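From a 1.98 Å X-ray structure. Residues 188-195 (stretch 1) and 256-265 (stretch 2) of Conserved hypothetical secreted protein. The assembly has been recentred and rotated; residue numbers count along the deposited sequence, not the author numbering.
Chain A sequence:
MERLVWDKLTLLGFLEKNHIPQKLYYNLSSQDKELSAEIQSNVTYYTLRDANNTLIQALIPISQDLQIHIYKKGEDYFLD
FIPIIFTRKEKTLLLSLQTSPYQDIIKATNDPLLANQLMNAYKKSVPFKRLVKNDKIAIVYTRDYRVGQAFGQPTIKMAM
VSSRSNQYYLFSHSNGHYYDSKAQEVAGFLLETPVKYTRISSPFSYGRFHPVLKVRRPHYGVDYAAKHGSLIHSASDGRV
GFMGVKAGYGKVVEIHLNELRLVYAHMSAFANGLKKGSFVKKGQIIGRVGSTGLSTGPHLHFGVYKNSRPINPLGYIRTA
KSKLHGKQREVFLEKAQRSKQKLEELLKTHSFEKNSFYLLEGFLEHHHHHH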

# COMPACT_ATOMS: atom_id res chain seq x y z
N GLY A 188 -4.06 -6.75 12.44
CA GLY A 188 -5.16 -6.00 11.86
C GLY A 188 -5.29 -4.60 12.45
O GLY A 188 -4.47 -4.15 13.25
N PHE A 189 -6.34 -3.91 12.02
CA PHE A 189 -6.69 -2.59 12.50
C PHE A 189 -8.19 -2.62 12.62
O PHE A 189 -8.86 -3.20 11.79
CB PHE A 189 -6.26 -1.53 11.49
CG PHE A 189 -4.78 -1.45 11.30
CD1 PHE A 189 -4.01 -0.60 12.10
CD2 PHE A 189 -4.14 -2.23 10.35
CE1 PHE A 189 -2.63 -0.54 11.95
CE2 PHE A 189 -2.75 -2.17 10.19
CZ PHE A 189 -2.00 -1.32 10.99
N LEU A 190 -8.74 -2.04 13.68
CA LEU A 190 -10.21 -1.96 13.81
C LEU A 190 -10.51 -0.51 13.49
O LEU A 190 -10.33 0.36 14.33
CB LEU A 190 -10.67 -2.33 15.23
CG LEU A 190 -10.13 -3.67 15.78
CD1 LEU A 190 -10.18 -3.76 17.31
CD2 LEU A 190 -10.84 -4.87 15.16
N LEU A 191 -10.91 -0.26 12.26
CA LEU A 191 -11.27 1.08 11.84
C LEU A 191 -12.75 1.34 12.09
O LEU A 191 -13.55 0.42 12.10
CB LEU A 191 -10.99 1.24 10.35
CG LEU A 191 -9.54 1.10 9.90
CD1 LEU A 191 -9.48 1.43 8.42
CD2 LEU A 191 -8.66 2.02 10.72
N GLU A 192 -13.10 2.60 12.28
CA GLU A 192 -14.49 3.01 12.49
C GLU A 192 -14.91 3.86 11.33
O GLU A 192 -14.13 4.65 10.82
CB GLU A 192 -14.62 3.85 13.75
CG GLU A 192 -14.57 3.04 15.02
CD GLU A 192 -14.69 3.87 16.28
OE1 GLU A 192 -14.71 5.14 16.22
OE2 GLU A 192 -14.74 3.25 17.36
N THR A 193 -16.16 3.71 10.91
CA THR A 193 -16.72 4.54 9.88
C THR A 193 -16.61 6.00 10.31
O THR A 193 -17.03 6.34 11.40
CB THR A 193 -18.19 4.16 9.70
OG1 THR A 193 -18.26 2.80 9.29
CG2 THR A 193 -18.83 5.03 8.68
N PRO A 194 -16.02 6.87 9.46
CA PRO A 194 -15.60 8.21 9.87
C PRO A 194 -16.64 9.31 9.72
O PRO A 194 -16.33 10.45 10.01
CB PRO A 194 -14.42 8.51 8.93
CG PRO A 194 -14.72 7.76 7.69
CD PRO A 194 -15.47 6.51 8.13
N VAL A 195 -17.84 8.97 9.25
CA VAL A 195 -18.87 9.99 8.97
C VAL A 195 -20.25 9.34 9.04
O VAL A 195 -20.37 8.11 8.90
CB VAL A 195 -18.65 10.62 7.57
CG1 VAL A 195 -18.99 9.64 6.45
CG2 VAL A 195 -19.44 11.90 7.41
N HIS A 256 -1.31 8.80 9.26
CA HIS A 256 -0.51 7.59 9.20
C HIS A 256 -0.52 6.83 10.52
O HIS A 256 -0.44 7.44 11.60
CB HIS A 256 0.95 7.91 8.89
CG HIS A 256 1.16 8.57 7.58
ND1 HIS A 256 0.78 9.87 7.33
CD2 HIS A 256 1.70 8.11 6.43
CE1 HIS A 256 1.08 10.19 6.08
NE2 HIS A 256 1.65 9.14 5.52
N LEU A 257 -0.60 5.51 10.41
CA LEU A 257 -0.56 4.63 11.55
C LEU A 257 0.05 3.33 11.09
O LEU A 257 -0.53 2.62 10.25
CB LEU A 257 -1.97 4.38 12.12
CG LEU A 257 -2.02 3.46 13.35
CD1 LEU A 257 -1.37 4.14 14.56
CD2 LEU A 257 -3.44 3.05 13.68
N ASN A 258 1.21 2.99 11.66
CA ASN A 258 1.96 1.81 11.26
C ASN A 258 2.10 1.82 9.73
O ASN A 258 2.53 2.81 9.18
CB ASN A 258 1.31 0.54 11.80
CG ASN A 258 1.21 0.52 13.32
OD1 ASN A 258 1.86 1.30 14.01
ND2 ASN A 258 0.41 -0.38 13.85
N GLU A 259 1.72 0.75 9.03
CA GLU A 259 1.85 0.71 7.57
C GLU A 259 0.64 1.29 6.81
O GLU A 259 0.58 1.22 5.58
CB GLU A 259 2.19 -0.70 7.09
CG GLU A 259 1.12 -1.78 7.24
CD GLU A 259 1.19 -2.54 8.57
OE1 GLU A 259 0.99 -1.88 9.62
OE2 GLU A 259 1.40 -3.78 8.56
N LEU A 260 -0.29 1.91 7.54
CA LEU A 260 -1.44 2.55 6.93
C LEU A 260 -1.30 4.04 6.69
O LEU A 260 -0.77 4.80 7.50
CB LEU A 260 -2.75 2.30 7.71
CG LEU A 260 -3.30 0.88 7.89
CD1 LEU A 260 -4.68 0.89 8.56
CD2 LEU A 260 -3.37 0.10 6.59
N ARG A 261 -1.85 4.45 5.56
CA ARG A 261 -2.14 5.84 5.30
C ARG A 261 -3.65 5.97 5.02
O ARG A 261 -4.20 5.28 4.15
CB ARG A 261 -1.32 6.27 4.10
CG ARG A 261 -1.45 7.70 3.63
CD ARG A 261 -0.54 7.89 2.41
NE ARG A 261 -1.25 8.74 1.51
CZ ARG A 261 -1.71 8.45 0.31
NH1 ARG A 261 -1.44 7.32 -0.34
NH2 ARG A 261 -2.44 9.37 -0.26
N LEU A 262 -4.29 6.88 5.75
CA LEU A 262 -5.75 7.06 5.71
C LEU A 262 -6.05 8.45 5.17
O LEU A 262 -5.53 9.43 5.67
CB LEU A 262 -6.37 6.84 7.10
CG LEU A 262 -6.22 5.43 7.69
CD1 LEU A 262 -4.96 5.31 8.53
CD2 LEU A 262 -7.41 5.05 8.56
N VAL A 263 -6.89 8.51 4.14
CA VAL A 263 -7.15 9.75 3.40
C VAL A 263 -8.61 10.16 3.55
O VAL A 263 -9.48 9.35 3.34
CB VAL A 263 -6.84 9.51 1.91
CG1 VAL A 263 -7.34 10.65 1.03
CG2 VAL A 263 -5.35 9.28 1.73
N TYR A 264 -8.85 11.42 3.88
CA TYR A 264 -10.18 11.96 4.09
C TYR A 264 -10.33 13.21 3.25
O TYR A 264 -9.80 14.25 3.62
CB TYR A 264 -10.33 12.37 5.55
CG TYR A 264 -10.10 11.26 6.53
CD1 TYR A 264 -8.81 10.91 6.91
CD2 TYR A 264 -11.16 10.56 7.07
CE1 TYR A 264 -8.59 9.87 7.81
CE2 TYR A 264 -10.95 9.54 7.97
CZ TYR A 264 -9.67 9.20 8.35
OH TYR A 264 -9.48 8.17 9.23
N ALA A 265 -11.05 13.11 2.13
CA ALA A 265 -11.05 14.17 1.12
C ALA A 265 -12.42 14.78 0.86
O ALA A 265 -13.46 14.19 1.16
CB ALA A 265 -10.46 13.64 -0.19

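The two stretches meet through side chains alone. No hydrogen bond crosses between them, and their backbones stay well apart: Phe189 CA is 9.2 Å from Leu260 CA, Leu191 CA 10.2 Å from Leu262 CA, and Pro194 CA 8.8 Å from Tyr264 CA. The contact buries 337 Å², both sides summed. Stretch 1 has no regular secondary structure. Stretch 2 is a strand that turns and returns as a second strand.

The main aromatic contact is a CH-pi interaction. Leu260 CD1 sits over one face of the Phe189 ring, 3.7 Å from the ring centroid and 15° off the ring normal. The methyl carbon therefore lies almost directly above the middle of the ring, with the CG-CD1 bond running roughly across the line to the centroid. Its closest single approach is to Phe189 CG, at 3.6 Å from Leu260 CD1. Phe189 is in the m rotamer, with chi2 at -90°. It has 111 Å² covered by stretch 2, the largest share of any residue here. A flat, wide ring suits this place because it can touch four residues at once.

Those four residues are Leu257 to Leu260, which form a type II' beta turn. The turn is closed by Leu260 N to Leu257 O at 2.8 Å and Leu257 N to Leu260 O at 3.0 Å. Asn258 takes up the positive phi, 50°, at the first inner position of the turn.

Polar groups of the turn also touch the ring. Glu259 OE1 approaches Phe189 CZ to 3.3 Å at the ring edge, near its plane. The edge carries the partly positive ring hydrogens, so a carboxylate oxygen is well placed there. The Glu259 CA-to-CB bond points sideways, but the end of the chain comes nearer. Asn258 ND2 lies 3.6 Å from Phe189 CE1, in an oblique position. Asn258 OD1 is hydrogen-bonded elsewhere in the structure.

The remaining contacts are apolar. Leu257 CD2 packs 4.0 Å from Phe189 CD1. Leu191 CD2 meets Leu262 CD2 at 3.9 Å, methyl to methyl, and both residues are buried. Pro194 CB lies 3.7 Å from Tyr264 CE2, at the edge of the tyrosine ring. Proline offers a compact apolar surface here. Tyr264 OH is hydrogen-bonded elsewhere, so its polar end is satisfied although the residue is buried.

The pattern follows the alternation of an extended chain. Leu260, Leu262 and Tyr264 direct CB toward stretch 1, while Arg261, Val263 and Ala265 make no contact. In stretch 1, Phe189 and Leu191 point toward stretch 2, and Leu190 and Glu192 are exposed and out of reach.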